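Local coordinates for glycosyl hydrolases family 2, sugar binding domain protein (Bacteroides uniformis str. 3978 T3 ii, PDB 6D1P), which probably hydrolyses glucuronide O-glycosidic bonds as a glycoside hydrolase family 2 beta-glucuronidase of a human gut bacterium, at residues A484-R489 with E540-N545; G515-G520 with W548-I553; L96-P101 with L196-A201; R106-F111 with K138-E143. All blocks are in the same frame, centred on the assembly; numbering follows the deposited sequence.

In the fold
The four contacts form two clusters on opposite sides of the chain's centre. Interactions 1 and 2 lie in the TIM-barrel domain with centres about 13 Å apart, and their segments alternate along the sequence; Y552 OH to G485 O (2.6 Å) and W548 NE1 to D543 O (3.1 Å) are probable hydrogen bonds. Interactions 3 and 4 belong to the sugar-binding domain, with centres about 9 Å apart, and share the sheet in which strands 194-199 and 106-111 are neighbours. Between the clusters, centres are about 48 to 56 Å apart. In this family the barrel carries the catalytic site. A sodium ion is bound about 12 Å from the D516 side chain, with no established relation to catalysis.

Interaction 1. Residues A484-R489 with E540-N545; sequences AGWYGR and EAADRN
Carbonyl oxygens of the loop 484-489 receive the first N-H groups of helix 542-545 in the TIM-barrel domain. R489 O accepts from A541 N at 2.9 Å in the straightest of these bonds (165° at the hydrogen). G485 O takes A542 N at 3.0 Å, and W486 O takes D543 N at 3.1 Å, each donor standing above the carbonyl plane. Because A541 is the N-cap residue, the loop serves amides that have no preceding turn of helix to bond to. G485 O also accepts from Y552 OH. Within segment 540-545, A541 O accepts from R544 N and N545 N, and E540 O from N545 ND2.

The fourth bond comes from a side chain: R544, bent at chi3 (-68°), brings NH2 to Y487 O at 3.2 Å, which puts this oxygen at the guanidinium edge, near its plane. W486 has CG anti to its backbone N, which swings the indole across D543. D543 CB then rests over the five-membered ring, 3.7 Å from its centroid, as a CH-pi contact, while CZ3 packs on A542 CB. A water links the two polar ends, accepting from W486 NE1 at 3.3 Å and donating to D543 OD1 at 2.6 Å.

An alanine at W486 would remove the indole face and the water's N-H donor, and would probably leave D543 less firmly placed. With three of four direct bonds made between main-chain atoms, the junction probably depends more on the path of the loop than on side-chain identity, and R544 and the water bridge add to it.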
loop_
_atom_site.group_PDB
_atom_site.type_symbol
_atom_site.label_atom_id
_atom_site.label_comp_id
_atom_site.label_asym_id
_atom_site.label_seq_id
_atom_site.Cartn_x
_atom_site.Cartn_y
_atom_site.Cartn_z
ATOM N N ALA A 484 21.311 -4.684 -32.710
ATOM C CA ALA A 484 22.295 -3.855 -33.391
ATOM C C ALA A 484 22.052 -2.392 -33.095
ATOM O O ALA A 484 20.946 -1.890 -33.278
ATOM C CB ALA A 484 22.220 -4.097 -34.903
ATOM N N GLY A 485 23.088 -1.704 -32.644
ATOM C CA GLY A 485 22.954 -0.304 -32.319
ATOM C C GLY A 485 22.309 -0.001 -30.980
ATOM O O GLY A 485 22.318 1.168 -30.561
ATOM N N TRP A 486 21.750 -0.996 -30.284
ATOM C CA TRP A 486 21.109 -0.739 -29.000
ATOM C C TRP A 486 21.871 -1.405 -27.861
ATOM O O TRP A 486 22.547 -0.718 -27.103
ATOM C CB TRP A 486 19.634 -1.145 -28.975
ATOM C CG TRP A 486 19.037 -0.539 -27.746
ATOM C CD1 TRP A 486 18.641 -1.184 -26.590
ATOM C CD2 TRP A 486 18.864 0.861 -27.501
ATOM N NE1 TRP A 486 18.191 -0.253 -25.657
ATOM C CE2 TRP A 486 18.321 1.003 -26.195
ATOM C CE3 TRP A 486 19.097 2.011 -28.265
ATOM C CZ2 TRP A 486 18.004 2.246 -25.652
ATOM C CZ3 TRP A 486 18.779 3.244 -27.716
ATOM C CH2 TRP A 486 18.243 3.352 -26.417
ATOM N N TYR A 487 21.774 -2.721 -27.701
ATOM C CA TYR A 487 22.567 -3.366 -26.666
ATOM C C TYR A 487 23.922 -3.847 -27.163
ATOM O O TYR A 487 24.797 -4.139 -26.337
ATOM C CB TYR A 487 21.806 -4.544 -26.060
ATOM C CG TYR A 487 20.541 -4.172 -25.327
ATOM C CD1 TYR A 487 20.576 -3.304 -24.233
ATOM C CD2 TYR A 487 19.310 -4.706 -25.714
ATOM C CE1 TYR A 487 19.415 -2.976 -23.547
ATOM C CE2 TYR A 487 18.144 -4.380 -25.035
ATOM C CZ TYR A 487 18.211 -3.522 -23.941
ATOM O OH TYR A 487 17.071 -3.185 -23.263
ATOM N N GLY A 488 24.114 -3.939 -28.480
ATOM C CA GLY A 488 25.401 -4.323 -29.012
ATOM C C GLY A 488 25.758 -3.708 -30.350
ATOM O O GLY A 488 24.914 -3.636 -31.243
ATOM N N ARG A 489 27.009 -3.257 -30.481
ATOM C CA ARG A 489 27.586 -2.774 -31.732
ATOM C C ARG A 489 26.754 -1.646 -32.347
ATOM O O ARG A 489 25.941 -1.015 -31.659
ATOM C CB ARG A 489 27.750 -3.944 -32.712
ATOM C CG ARG A 489 28.326 -5.201 -32.043
ATOM C CD ARG A 489 28.761 -6.262 -33.050
ATOM N NE ARG A 489 29.733 -5.706 -33.980
ATOM C CZ ARG A 489 29.956 -6.186 -35.199
ATOM N NH1 ARG A 489 29.271 -7.241 -35.632
ATOM N NH2 ARG A 489 30.855 -5.600 -35.987
ATOM N N GLU A 540 28.071 2.810 -30.984
ATOM C CA GLU A 540 27.904 1.470 -30.450
ATOM C C GLU A 540 26.962 1.509 -29.257
ATOM O O GLU A 540 27.079 2.399 -28.412
ATOM C CB GLU A 540 29.242 0.903 -29.983
ATOM C CG GLU A 540 30.196 0.558 -31.071
ATOM C CD GLU A 540 30.904 -0.740 -30.773
ATOM O OE1 GLU A 540 31.209 -0.992 -29.573
ATOM O OE2 GLU A 540 31.127 -1.512 -31.735
ATOM N N ALA A 541 26.050 0.536 -29.183
ATOM C CA ALA A 541 25.337 0.223 -27.946
ATOM C C ALA A 541 24.709 1.471 -27.316
ATOM O O ALA A 541 25.072 1.904 -26.214
ATOM C CB ALA A 541 26.277 -0.475 -26.957
ATOM N N ALA A 542 23.759 2.054 -28.052
ATOM C CA ALA A 542 23.188 3.332 -27.640
ATOM C C ALA A 542 22.460 3.247 -26.298
ATOM O O ALA A 542 22.285 4.283 -25.640
ATOM C CB ALA A 542 22.239 3.859 -28.716
ATOM N N ASP A 543 22.018 2.050 -25.892
ATOM C CA ASP A 543 21.446 1.865 -24.559
ATOM C C ASP A 543 22.303 2.526 -23.486
ATOM O O ASP A 543 21.803 3.284 -22.649
ATOM C CB ASP A 543 21.290 0.381 -24.240
ATOM C CG ASP A 543 20.861 0.156 -22.795
ATOM O OD1 ASP A 543 19.838 0.753 -22.413
ATOM O OD2 ASP A 543 21.546 -0.580 -22.037
ATOM N N ARG A 544 23.608 2.256 -23.509
ATOM C CA ARG A 544 24.541 2.801 -22.530
ATOM C C ARG A 544 25.230 4.068 -23.010
ATOM O O ARG A 544 25.661 4.872 -22.179
ATOM C CB ARG A 544 25.619 1.753 -22.181
ATOM C CG ARG A 544 25.075 0.418 -21.635
ATOM C CD ARG A 544 26.176 -0.644 -21.401
ATOM N NE ARG A 544 26.793 -1.139 -22.635
ATOM C CZ ARG A 544 26.249 -2.058 -23.434
ATOM N NH1 ARG A 544 25.062 -2.579 -23.148
ATOM N NH2 ARG A 544 26.885 -2.460 -24.528
ATOM N N ASN A 545 25.324 4.272 -24.327
ATOM C CA ASN A 545 26.098 5.360 -24.891
ATOM C C ASN A 545 25.284 6.435 -25.601
ATOM O O ASN A 545 25.827 7.508 -25.848
ATOM C CB ASN A 545 27.132 4.803 -25.875
ATOM C CG ASN A 545 28.139 3.912 -25.197
ATOM O OD1 ASN A 545 28.737 4.292 -24.189
ATOM N ND2 ASN A 545 28.310 2.705 -25.724
HETATM O O HOH W 1 17.301 0.024 -22.495
#

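Interaction 2. Residues G515-G520 with W548-I553; sequences GDSHAG and WSESYI
One face of the W548 indole carries the side chain of D516, whose carboxylate lies almost flat against it, the two planes 15° apart. The side chains lie alongside each other, pointing the same way, and D516 CB sits 3.6 Å from the six-membered ring's centroid in a CH-pi contact. Other residues hold their polar ends: D516 OD2 forms a salt bridge with K597, and W548 NE1 donates to D543 O. At the edge of the Y552 ring, in plane, a water donates to both D516 O and S549 O.

This is where the loop after strand 510-511 meets the start of helix 550-564 in the TIM barrel. S549 is the N-cap, its OG accepting from Y552 N at 3.0 Å. Just before it, W548 O receives H518 N at 2.8 Å, nearly along the C=O axis. E550 reaches out from the first turn; its OE2 takes G520 N on the anti lone pair at 2.7 Å (177° at the hydrogen). Its OE1 accepts from E608 N and from a water that also donates to S517 OG. An alanine at E550 would remove both acceptors and would probably loosen the loop around G520. I553 CD1 packs on G515 CA at 3.5 Å.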
loop_
_atom_site.group_PDB
_atom_site.type_symbol
_atom_site.label_atom_id
_atom_site.label_comp_id
_atom_site.label_asym_id
_atom_site.label_seq_id
_atom_site.Cartn_x
_atom_site.Cartn_y
_atom_site.Cartn_z
ATOM N N GLY A 515 14.919 0.024 -29.814
ATOM C CA GLY A 515 15.553 0.750 -28.733
ATOM C C GLY A 515 14.647 1.831 -28.184
ATOM O O GLY A 515 13.577 2.123 -28.728
ATOM N N ASP A 516 15.092 2.415 -27.066
ATOM C CA ASP A 516 14.295 3.396 -26.345
ATOM C C ASP A 516 14.389 4.763 -27.002
ATOM O O ASP A 516 15.442 5.164 -27.513
ATOM C CB ASP A 516 14.752 3.521 -24.881
ATOM C CG ASP A 516 14.487 2.253 -24.058
ATOM O OD1 ASP A 516 13.449 2.188 -23.366
ATOM O OD2 ASP A 516 15.312 1.306 -24.106
ATOM N N SER A 517 13.281 5.500 -26.955
ATOM C CA SER A 517 13.333 6.916 -27.270
ATOM C C SER A 517 12.357 7.658 -26.364
ATOM O O SER A 517 11.196 7.273 -26.234
ATOM C CB SER A 517 13.029 7.188 -28.755
ATOM O OG SER A 517 11.761 6.710 -29.142
ATOM N N HIS A 518 12.860 8.701 -25.737
ATOM C CA HIS A 518 12.102 9.633 -24.915
ATOM C C HIS A 518 11.288 10.496 -25.864
ATOM O O HIS A 518 11.842 11.364 -26.544
ATOM C CB HIS A 518 13.086 10.463 -24.099
ATOM C CG HIS A 518 12.491 11.217 -22.954
ATOM N ND1 HIS A 518 11.453 10.729 -22.192
ATOM C CD2 HIS A 518 12.860 12.391 -22.384
ATOM C CE1 HIS A 518 11.182 11.591 -21.226
ATOM N NE2 HIS A 518 12.022 12.607 -21.321
ATOM N N ALA A 519 9.985 10.225 -25.958
ATOM C CA ALA A 519 9.120 11.015 -26.823
ATOM C C ALA A 519 9.371 12.506 -26.623
ATOM O O ALA A 519 9.440 13.001 -25.485
ATOM C CB ALA A 519 7.654 10.680 -26.550
ATOM N N GLY A 520 9.584 13.202 -27.744
ATOM C CA GLY A 520 9.809 14.636 -27.764
ATOM C C GLY A 520 11.235 15.088 -27.540
ATOM O O GLY A 520 11.483 16.299 -27.527
ATOM N N TRP A 548 19.104 8.601 -26.026
ATOM C CA TRP A 548 17.711 8.157 -26.015
ATOM C C TRP A 548 16.776 9.115 -26.771
ATOM O O TRP A 548 15.557 9.117 -26.544
ATOM C CB TRP A 548 17.221 7.917 -24.573
ATOM C CG TRP A 548 17.853 6.670 -23.912
ATOM C CD1 TRP A 548 19.144 6.227 -24.050
ATOM C CD2 TRP A 548 17.199 5.715 -23.064
ATOM N NE1 TRP A 548 19.334 5.064 -23.335
ATOM C CE2 TRP A 548 18.156 4.726 -22.726
ATOM C CE3 TRP A 548 15.901 5.607 -22.547
ATOM C CZ2 TRP A 548 17.855 3.650 -21.890
ATOM C CZ3 TRP A 548 15.596 4.535 -21.733
ATOM C CH2 TRP A 548 16.574 3.568 -21.403
ATOM N N SER A 549 17.317 9.901 -27.701
ATOM C CA SER A 549 16.513 10.797 -28.523
ATOM C C SER A 549 15.715 10.022 -29.578
ATOM O O SER A 549 16.040 8.890 -29.952
ATOM C CB SER A 549 17.407 11.804 -29.231
ATOM O OG SER A 549 18.136 11.115 -30.243
ATOM N N GLU A 550 14.647 10.655 -30.055
ATOM C CA GLU A 550 13.957 10.125 -31.223
ATOM C C GLU A 550 14.841 10.187 -32.454
ATOM O O GLU A 550 14.721 9.336 -33.342
ATOM C CB GLU A 550 12.650 10.881 -31.465
ATOM C CG GLU A 550 11.618 10.670 -30.337
ATOM C CD GLU A 550 10.187 11.020 -30.747
ATOM O OE1 GLU A 550 9.628 10.385 -31.685
ATOM O OE2 GLU A 550 9.621 11.946 -30.113
ATOM N N SER A 551 15.741 11.171 -32.508
ATOM C CA SER A 551 16.611 11.335 -33.666
ATOM C C SER A 551 17.447 10.093 -33.896
ATOM O O SER A 551 17.608 9.637 -35.040
ATOM C CB SER A 551 17.512 12.547 -33.469
ATOM O OG SER A 551 16.726 13.712 -33.309
ATOM N N TYR A 552 17.978 9.521 -32.810
ATOM C CA TYR A 552 18.779 8.327 -32.962
ATOM C C TYR A 552 17.915 7.156 -33.403
ATOM O O TYR A 552 18.228 6.475 -34.390
ATOM C CB TYR A 552 19.526 8.000 -31.674
ATOM C CG TYR A 552 20.247 6.695 -31.822
ATOM C CD1 TYR A 552 21.405 6.597 -32.602
ATOM C CD2 TYR A 552 19.741 5.536 -31.248
ATOM C CE1 TYR A 552 22.061 5.368 -32.767
ATOM C CE2 TYR A 552 20.388 4.311 -31.411
ATOM C CZ TYR A 552 21.549 4.234 -32.164
ATOM O OH TYR A 552 22.169 3.015 -32.316
ATOM N N ILE A 553 16.802 6.922 -32.710
ATOM C CA ILE A 553 16.082 5.683 -32.973
ATOM C C ILE A 553 15.460 5.695 -34.361
ATOM O O ILE A 553 15.255 4.636 -34.962
ATOM C CB ILE A 553 15.031 5.408 -31.883
ATOM C CG1 ILE A 553 14.831 3.893 -31.740
ATOM C CG2 ILE A 553 13.705 6.089 -32.203
ATOM C CD1 ILE A 553 16.038 3.171 -31.168
HETATM O O HOH W 2 17.499 6.573 -29.129
HETATM O O HOH W 3 10.540 7.632 -31.750
#

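Interaction 3. Residues L96-P101 with L196-A201; sequences LNIENP and LVYTPA
In the beta-sandwich of the family 2 sugar-binding domain, segment 96-101 leaves strand 89-96 of one sheet and passes over strand 194-199 of the other. The two directions differ by 20°, yet the segments do not pair as strands; they converge, from 8.5 Å between I98 CA and L196 CA to 5.9 Å between N100 CA and Y198 CA.

The main bump is the Y198 ring, which slides lengthwise along the chain from I98 to P101. Its CG is anti to the carbonyl carbon, and this lays the ring along the passing chain. Over one face come E99 O toward the hydroxyl end, N100 CA at 3.8 Å from the ring centroid, and P101 CD, 3.7 Å from Y198 CD2. The N100 and P101 approaches are CH-pi contacts. I98 CG2 fills in at the ring's edge, near its plane. At the far end of the ring, the phenol oxygen accepts from E99 N at 2.9 Å (154° at the hydrogen), the one hydrogen bond between the segments, which pins the ring lengthwise.

Toward the start of both segments, L196 presents CD2 to N97 O, and its CD1 looks across to L96 CD1. T107 of the neighbouring strand packs against L196, Y198 and N100 alike.

N100, its CG anti to the backbone N, runs past Y198 in the opposite direction with its amide 25° from the ring plane; this buries N100 OD1 at 3.2 Å from Y198 CB, with no polar partner in the model.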
loop_
_atom_site.group_PDB
_atom_site.type_symbol
_atom_site.label_atom_id
_atom_site.label_comp_id
_atom_site.label_asym_id
_atom_site.label_seq_id
_atom_site.Cartn_x
_atom_site.Cartn_y
_atom_site.Cartn_z
ATOM N N LEU A 96 -25.466 -10.454 -7.429
ATOM C CA LEU A 96 -25.880 -10.870 -8.772
ATOM C C LEU A 96 -27.312 -11.389 -8.801
ATOM O O LEU A 96 -27.706 -12.200 -7.954
ATOM C CB LEU A 96 -24.957 -11.951 -9.338
ATOM C CG LEU A 96 -23.528 -11.551 -9.698
ATOM C CD1 LEU A 96 -22.909 -12.671 -10.502
ATOM C CD2 LEU A 96 -23.487 -10.228 -10.450
ATOM N N ASN A 97 -28.076 -10.926 -9.791
ATOM C CA ASN A 97 -29.337 -11.550 -10.175
ATOM C C ASN A 97 -29.024 -12.727 -11.081
ATOM O O ASN A 97 -28.532 -12.539 -12.197
ATOM C CB ASN A 97 -30.242 -10.557 -10.897
ATOM C CG ASN A 97 -30.906 -9.604 -9.955
ATOM O OD1 ASN A 97 -31.503 -10.024 -8.962
ATOM N ND2 ASN A 97 -30.798 -8.304 -10.240
ATOM N N ILE A 98 -29.309 -13.934 -10.614
ATOM C CA ILE A 98 -28.969 -15.151 -11.336
ATOM C C ILE A 98 -30.265 -15.801 -11.807
ATOM O O ILE A 98 -31.003 -16.387 -11.006
ATOM C CB ILE A 98 -28.123 -16.089 -10.466
ATOM C CG1 ILE A 98 -26.706 -15.518 -10.376
ATOM C CG2 ILE A 98 -28.106 -17.502 -11.029
ATOM C CD1 ILE A 98 -25.759 -16.339 -9.583
ATOM N N GLU A 99 -30.538 -15.691 -13.109
ATOM C CA GLU A 99 -31.784 -16.125 -13.743
ATOM C C GLU A 99 -31.437 -17.114 -14.854
ATOM O O GLU A 99 -31.457 -16.760 -16.036
ATOM C CB GLU A 99 -32.608 -14.875 -14.334
ATOM C CG GLU A 99 -32.824 -13.673 -13.384
ATOM C CD GLU A 99 -33.605 -12.516 -14.040
ATOM O OE1 GLU A 99 -34.737 -12.221 -13.585
ATOM O OE2 GLU A 99 -33.094 -11.906 -15.011
ATOM N N ASN A 100 -31.130 -18.356 -14.484
ATOM C CA ASN A 100 -30.733 -19.347 -15.490
ATOM C C ASN A 100 -31.953 -19.849 -16.253
ATOM O O ASN A 100 -32.853 -20.437 -15.641
ATOM C CB ASN A 100 -30.016 -20.528 -14.849
ATOM C CG ASN A 100 -29.296 -21.396 -15.883
ATOM O OD1 ASN A 100 -29.470 -21.221 -17.092
ATOM N ND2 ASN A 100 -28.487 -22.333 -15.411
ATOM N N PRO A 101 -32.013 -19.669 -17.593
ATOM C CA PRO A 101 -33.185 -20.068 -18.376
ATOM C C PRO A 101 -33.144 -21.506 -18.897
ATOM O O PRO A 101 -33.438 -21.777 -20.065
ATOM C CB PRO A 101 -33.152 -19.074 -19.546
ATOM C CG PRO A 101 -31.681 -18.927 -19.803
ATOM C CD PRO A 101 -31.046 -18.922 -18.419
ATOM N N LEU A 196 -20.974 -13.716 -16.726
ATOM C CA LEU A 196 -21.981 -14.645 -16.223
ATOM C C LEU A 196 -22.543 -15.436 -17.400
ATOM O O LEU A 196 -22.964 -14.845 -18.404
ATOM C CB LEU A 196 -23.094 -13.884 -15.500
ATOM C CG LEU A 196 -24.197 -14.725 -14.866
ATOM C CD1 LEU A 196 -23.626 -15.615 -13.772
ATOM C CD2 LEU A 196 -25.283 -13.803 -14.319
ATOM N N VAL A 197 -22.518 -16.765 -17.302
ATOM C CA VAL A 197 -22.796 -17.610 -18.463
ATOM C C VAL A 197 -23.689 -18.775 -18.058
ATOM O O VAL A 197 -23.398 -19.493 -17.092
ATOM C CB VAL A 197 -21.501 -18.129 -19.122
ATOM C CG1 VAL A 197 -21.823 -18.968 -20.362
ATOM C CG2 VAL A 197 -20.585 -16.970 -19.491
ATOM N N TYR A 198 -24.771 -18.961 -18.810
ATOM C CA TYR A 198 -25.724 -20.046 -18.615
ATOM C C TYR A 198 -25.640 -21.033 -19.775
ATOM O O TYR A 198 -25.525 -20.628 -20.940
ATOM C CB TYR A 198 -27.159 -19.516 -18.534
ATOM C CG TYR A 198 -27.420 -18.381 -17.568
ATOM C CD1 TYR A 198 -27.367 -18.586 -16.203
ATOM C CD2 TYR A 198 -27.783 -17.119 -18.026
ATOM C CE1 TYR A 198 -27.634 -17.563 -15.309
ATOM C CE2 TYR A 198 -28.057 -16.083 -17.136
ATOM C CZ TYR A 198 -27.980 -16.319 -15.775
ATOM O OH TYR A 198 -28.247 -15.316 -14.864
ATOM N N THR A 199 -25.714 -22.322 -19.462
ATOM C CA THR A 199 -25.710 -23.383 -20.460
ATOM C C THR A 199 -26.697 -24.460 -20.042
ATOM O O THR A 199 -27.024 -24.586 -18.855
ATOM C CB THR A 199 -24.322 -24.019 -20.648
ATOM O OG1 THR A 199 -23.820 -24.467 -19.385
ATOM C CG2 THR A 199 -23.356 -23.040 -21.258
ATOM N N PRO A 200 -27.192 -25.254 -20.994
ATOM C CA PRO A 200 -28.056 -26.388 -20.649
ATOM C C PRO A 200 -27.293 -27.478 -19.909
ATOM O O PRO A 200 -26.062 -27.499 -19.848
ATOM C CB PRO A 200 -28.541 -26.892 -22.014
ATOM C CG PRO A 200 -28.348 -25.765 -22.930
ATOM C CD PRO A 200 -27.140 -25.038 -22.449
ATOM N N ALA A 201 -28.062 -28.415 -19.343
ATOM C CA ALA A 201 -27.467 -29.588 -18.709
ATOM C C ALA A 201 -26.505 -30.295 -19.651
ATOM O O ALA A 201 -25.473 -30.826 -19.221
ATOM C CB ALA A 201 -28.559 -30.554 -18.253
#

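Interaction 4. Residues R106-F111 with K138-E143; sequences RTCLEF and KADITE
Strands 106-111 and 138-140 run antiparallel, their axes 157° apart, as neighbours in a four-stranded sheet of the sugar-binding domain's beta-sandwich. L109 and A139 form the hydrogen-bonded pair, with A139 N to L109 O at 2.9 Å and L109 N to A139 O at 3.0 Å. C108 with D140 and E110 with K138 are the non-hydrogen-bonded pairs. Beyond the last bridge, I141 N donates to T107 O at 2.9 Å, as the chain turns into helix 142-149.

L109 and A139 point to one face of the sheet, where L109 CG meets I141 CD1 and A139 CB approaches the edge of the F111 ring. On the other face, C108 SG packs between D140 and the K138 chain.

R106 bends at chi3 (62°) and forms a side-on salt bridge with D140: NE gives a nearly straight bond to the syn lone pair of OD2 at 3.0 Å, while NH2 reaches OD1 from above the carboxylate plane. T142 CB lies over one guanidinium face, toward its rim. D140 OD1 also accepts from T142 N, an Asx turn, and from the T142 hydroxyl at 2.8 Å. With its hydrogen spent on D140, T142 OG1 accepts from T107 N at 2.6 Å.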
loop_
_atom_site.group_PDB
_atom_site.type_symbol
_atom_site.label_atom_id
_atom_site.label_comp_id
_atom_site.label_asym_id
_atom_site.label_seq_id
_atom_site.Cartn_x
_atom_site.Cartn_y
_atom_site.Cartn_z
ATOM N N ARG A 106 -26.716 -24.910 -16.067
ATOM C CA ARG A 106 -25.541 -24.675 -15.244
ATOM C C ARG A 106 -25.087 -23.229 -15.385
ATOM O O ARG A 106 -25.172 -22.639 -16.469
ATOM C CB ARG A 106 -24.428 -25.656 -15.610
ATOM C CG ARG A 106 -24.891 -27.096 -15.498
ATOM C CD ARG A 106 -23.771 -28.037 -15.127
ATOM N NE ARG A 106 -23.190 -27.737 -13.821
ATOM C CZ ARG A 106 -23.721 -28.103 -12.657
ATOM N NH1 ARG A 106 -24.865 -28.769 -12.623
ATOM N NH2 ARG A 106 -23.110 -27.794 -11.519
ATOM N N THR A 107 -24.641 -22.653 -14.270
ATOM C CA THR A 107 -24.263 -21.248 -14.205
ATOM C C THR A 107 -22.791 -21.152 -13.844
ATOM O O THR A 107 -22.360 -21.703 -12.826
ATOM C CB THR A 107 -25.098 -20.465 -13.175
ATOM O OG1 THR A 107 -26.493 -20.609 -13.455
ATOM C CG2 THR A 107 -24.750 -18.985 -13.240
ATOM N N CYS A 108 -22.033 -20.435 -14.668
ATOM C CA CYS A 108 -20.602 -20.268 -14.475
ATOM C C CYS A 108 -20.213 -18.802 -14.514
ATOM O O CYS A 108 -20.728 -18.023 -15.328
ATOM C CB CYS A 108 -19.806 -21.013 -15.543
ATOM S SG CYS A 108 -19.879 -22.781 -15.339
ATOM N N LEU A 109 -19.290 -18.436 -13.636
ATOM C CA LEU A 109 -18.518 -17.222 -13.822
ATOM C C LEU A 109 -17.330 -17.571 -14.703
ATOM O O LEU A 109 -16.595 -18.524 -14.419
ATOM C CB LEU A 109 -18.057 -16.656 -12.488
ATOM C CG LEU A 109 -19.213 -16.209 -11.598
ATOM C CD1 LEU A 109 -18.687 -15.759 -10.249
ATOM C CD2 LEU A 109 -19.971 -15.081 -12.273
ATOM N N GLU A 110 -17.182 -16.840 -15.791
ATOM C CA GLU A 110 -16.102 -17.039 -16.737
ATOM C C GLU A 110 -15.096 -15.913 -16.565
ATOM O O GLU A 110 -15.484 -14.740 -16.487
ATOM C CB GLU A 110 -16.633 -17.046 -18.170
ATOM C CG GLU A 110 -16.580 -18.376 -18.855
ATOM C CD GLU A 110 -16.759 -18.236 -20.352
ATOM O OE1 GLU A 110 -16.840 -17.080 -20.828
ATOM O OE2 GLU A 110 -16.799 -19.267 -21.047
ATOM N N PHE A 111 -13.813 -16.269 -16.527
ATOM C CA PHE A 111 -12.729 -15.310 -16.341
ATOM C C PHE A 111 -11.869 -15.314 -17.593
ATOM O O PHE A 111 -11.192 -16.309 -17.877
ATOM C CB PHE A 111 -11.892 -15.652 -15.110
ATOM C CG PHE A 111 -12.668 -15.626 -13.834
ATOM C CD1 PHE A 111 -13.343 -16.743 -13.406
ATOM C CD2 PHE A 111 -12.719 -14.480 -13.064
ATOM C CE1 PHE A 111 -14.062 -16.722 -12.235
ATOM C CE2 PHE A 111 -13.438 -14.448 -11.887
ATOM C CZ PHE A 111 -14.112 -15.564 -11.472
ATOM N N LYS A 138 -12.929 -20.990 -15.620
ATOM C CA LYS A 138 -14.280 -20.722 -15.150
ATOM C C LYS A 138 -14.495 -21.335 -13.770
ATOM O O LYS A 138 -13.723 -22.172 -13.302
ATOM C CB LYS A 138 -15.330 -21.240 -16.140
ATOM C CG LYS A 138 -15.360 -22.755 -16.305
ATOM C CD LYS A 138 -16.450 -23.160 -17.292
ATOM C CE LYS A 138 -16.347 -24.618 -17.654
ATOM N NZ LYS A 138 -16.310 -25.450 -16.415
ATOM N N ALA A 139 -15.572 -20.898 -13.122
ATOM C CA ALA A 139 -16.007 -21.426 -11.834
ATOM C C ALA A 139 -17.487 -21.758 -11.937
ATOM O O ALA A 139 -18.301 -20.880 -12.251
ATOM C CB ALA A 139 -15.757 -20.421 -10.703
ATOM N N ASP A 140 -17.832 -23.014 -11.676
ATOM C CA ASP A 140 -19.208 -23.480 -11.780
ATOM C C ASP A 140 -19.898 -23.226 -10.444
ATOM O O ASP A 140 -19.645 -23.930 -9.462
ATOM C CB ASP A 140 -19.243 -24.960 -12.166
ATOM C CG ASP A 140 -20.612 -25.406 -12.670
ATOM O OD1 ASP A 140 -21.614 -25.139 -11.973
ATOM O OD2 ASP A 140 -20.684 -26.018 -13.769
ATOM N N ILE A 141 -20.768 -22.219 -10.399
ATOM C CA ILE A 141 -21.395 -21.831 -9.139
ATOM C C ILE A 141 -22.786 -22.430 -8.986
ATOM O O ILE A 141 -23.522 -22.057 -8.063
ATOM C CB ILE A 141 -21.441 -20.308 -8.997
ATOM C CG1 ILE A 141 -22.354 -19.720 -10.065
ATOM C CG2 ILE A 141 -20.038 -19.727 -9.106
ATOM C CD1 ILE A 141 -22.532 -18.248 -9.932
ATOM N N THR A 142 -23.143 -23.388 -9.844
ATOM C CA THR A 142 -24.518 -23.871 -9.938
ATOM C C THR A 142 -25.005 -24.442 -8.610
ATOM O O THR A 142 -26.071 -24.063 -8.111
ATOM C CB THR A 142 -24.616 -24.915 -11.058
ATOM O OG1 THR A 142 -24.273 -24.305 -12.307
ATOM C CG2 THR A 142 -26.018 -25.479 -11.156
ATOM N N GLU A 143 -24.233 -25.347 -8.017
ATOM C CA GLU A 143 -24.696 -25.996 -6.800
ATOM C C GLU A 143 -24.673 -25.052 -5.605
ATOM O O GLU A 143 -25.536 -25.151 -4.725
ATOM C CB GLU A 143 -23.870 -27.257 -6.530
ATOM C CG GLU A 143 -24.445 -28.475 -7.240
ATOM C CD GLU A 143 -25.973 -28.526 -7.129
ATOM O OE1 GLU A 143 -26.670 -28.162 -8.114
ATOM O OE2 GLU A 143 -26.475 -28.910 -6.042
#